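Local coordinates for protein lipolytic enzyme, G-D-S-L family (Bacteroides thetaiotaomicron, PDB 7BR2) that metabolizes the drug diltiazem as a gut-microbial serine esterase of the SGNH (GDSL) type, and may also have lysophospholipase activity, at residues Y272-T276 with Q287-I291. Residues are numbered along the deposited sequence; the frame is centred on the assembly and turned at random.
Sequences YPLDT and QAEVI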
loop_
_atom_site.group_PDB
_atom_site.type_symbol
_atom_site.label_atom_id
_atom_site.label_comp_id
_atom_site.label_asym_id
_atom_site.label_seq_id
_atom_site.Cartn_x
_atom_site.Cartn_y
_atom_site.Cartn_z
ATOM N N TYR A 272 -9.192 7.826 -6.362
ATOM C CA TYR A 272 -8.583 6.632 -5.798
ATOM C C TYR A 272 -9.656 5.584 -5.570
ATOM O O TYR A 272 -10.641 5.862 -4.874
ATOM C CB TYR A 272 -7.875 6.924 -4.493
ATOM C CG TYR A 272 -7.051 5.748 -4.042
ATOM C CD1 TYR A 272 -5.757 5.557 -4.528
ATOM C CD2 TYR A 272 -7.577 4.797 -3.167
ATOM C CE1 TYR A 272 -4.999 4.470 -4.131
ATOM C CE2 TYR A 272 -6.825 3.706 -2.767
ATOM C CZ TYR A 272 -5.539 3.545 -3.257
ATOM O OH TYR A 272 -4.787 2.463 -2.854
ATOM N N PRO A 273 -9.538 4.402 -6.166
ATOM C CA PRO A 273 -10.561 3.369 -5.996
ATOM C C PRO A 273 -10.282 2.487 -4.792
ATOM O O PRO A 273 -9.140 2.116 -4.505
ATOM C CB PRO A 273 -10.478 2.593 -7.315
ATOM C CG PRO A 273 -9.066 2.721 -7.708
ATOM C CD PRO A 273 -8.548 4.041 -7.190
ATOM N N LEU A 274 -11.361 2.148 -4.084
ATOM C CA LEU A 274 -11.290 1.386 -2.845
ATOM C C LEU A 274 -12.024 0.067 -3.024
ATOM O O LEU A 274 -13.199 0.045 -3.411
ATOM C CB LEU A 274 -11.889 2.179 -1.681
ATOM C CG LEU A 274 -11.086 3.431 -1.331
ATOM C CD1 LEU A 274 -11.858 4.382 -0.424
ATOM C CD2 LEU A 274 -9.734 3.068 -0.719
ATOM N N ASP A 275 -11.320 -1.025 -2.776
ATOM C CA ASP A 275 -11.934 -2.343 -2.816
ATOM C C ASP A 275 -12.797 -2.527 -1.570
ATOM O O ASP A 275 -12.329 -2.311 -0.442
ATOM C CB ASP A 275 -10.841 -3.405 -2.882
ATOM C CG ASP A 275 -11.333 -4.716 -3.448
ATOM O OD1 ASP A 275 -12.564 -4.910 -3.539
ATOM O OD2 ASP A 275 -10.469 -5.557 -3.783
ATOM N N THR A 276 -14.057 -2.918 -1.763
ATOM C CA THR A 276 -14.972 -3.116 -0.643
ATOM C C THR A 276 -15.048 -4.562 -0.199
ATOM O O THR A 276 -15.756 -4.860 0.768
ATOM C CB THR A 276 -16.383 -2.641 -1.000
ATOM O OG1 THR A 276 -16.893 -3.431 -2.078
ATOM C CG2 THR A 276 -16.367 -1.197 -1.407
ATOM N N GLN A 287 -10.142 -2.863 2.043
ATOM C CA GLN A 287 -9.420 -1.619 1.797
ATOM C C GLN A 287 -10.317 -0.406 2.104
ATOM O O GLN A 287 -9.856 0.601 2.667
ATOM C CB GLN A 287 -8.902 -1.628 0.340
ATOM C CG GLN A 287 -8.039 -0.453 -0.099
ATOM C CD GLN A 287 -7.809 -0.428 -1.612
ATOM O OE1 GLN A 287 -8.439 -1.178 -2.352
ATOM N NE2 GLN A 287 -6.936 0.466 -2.073
ATOM N N ALA A 288 -11.605 -0.493 1.728
ATOM C CA ALA A 288 -12.533 0.630 1.877
ATOM C C ALA A 288 -12.716 1.045 3.323
ATOM O O ALA A 288 -12.966 2.228 3.607
ATOM C CB ALA A 288 -13.884 0.260 1.237
ATOM N N GLU A 289 -12.544 0.098 4.243
ATOM C CA GLU A 289 -12.660 0.399 5.652
ATOM C C GLU A 289 -11.725 1.506 6.075
ATOM O O GLU A 289 -12.028 2.197 7.060
ATOM C CB GLU A 289 -12.321 -0.882 6.440
ATOM C CG GLU A 289 -12.457 -0.809 7.932
ATOM C CD GLU A 289 -13.884 -0.917 8.352
ATOM O OE1 GLU A 289 -14.663 -1.585 7.640
ATOM O OE2 GLU A 289 -14.208 -0.309 9.400
ATOM N N VAL A 290 -10.709 1.803 5.257
ATOM C CA VAL A 290 -9.773 2.871 5.606
ATOM C C VAL A 290 -10.510 4.169 5.869
ATOM O O VAL A 290 -10.072 4.984 6.695
ATOM C CB VAL A 290 -8.714 3.095 4.494
ATOM C CG1 VAL A 290 -9.326 3.794 3.272
ATOM C CG2 VAL A 290 -7.547 3.928 5.006
ATOM N N ILE A 291 -11.656 4.375 5.209
ATOM C CA ILE A 291 -12.319 5.669 5.354
ATOM C C ILE A 291 -12.801 5.910 6.776
ATOM O O ILE A 291 -12.910 7.059 7.183
ATOM C CB ILE A 291 -13.455 5.852 4.341
ATOM C CG1 ILE A 291 -14.647 4.950 4.632
ATOM C CG2 ILE A 291 -12.941 5.639 2.922
ATOM C CD1 ILE A 291 -15.736 5.088 3.566
#
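L274 and D275, in an extended piece of chain, run past Q287 and A288, the latter opening a short 3-10 segment, with the CA atoms of L274 and A288 4.9 Å apart. The backbone N of A288 donates to D275 O at 2.9 Å. The pair is a compact example of how a long polar side chain can bind two loop segments by reaching for backbone. Q287 points its CG anti to the backbone N (chi1 -176°) and stays extended beyond it, which carries the amide alongside 272-276. There its OE1 accepts the backbone N-H of D275 at 2.9 Å, a nearly straight bond (167°) whose donor stands well above the carbonyl plane. The amide nitrogen comes to the edge of the Y272 ring, with NE2 3.0 Å from OH, and amide and ring planes are almost perpendicular. Were Q287 shortened to an alanine, the D275 N-H would probably lose its acceptor and a gap would be likely to open beside the Y272 ring edge. Apolar contact continues through L274, whose two methyls part company: CD1 meets I291 CG2 at 3.7 Å, while CD2 touches both Q287 CG and V290 CG1, which lie roughly at right angles to each other as seen from it. Nearer the backbone, L274 CB packs on A288, whose methyl also touches T276 CG2 at 3.9 Å. The carboxylate of D275 turns from this interface to a salt bridge with R279. Both segments belong to the loop region joining strand 260-267 to helix 296-300, so the contact folds that connection back on itself. Y272 OH is hydrogen-bonded to F38 O, and Y272 and Q287 both rest on L41 of helix 35-46 and M214 of helix 210-223, while P273 packs against helix 344-377.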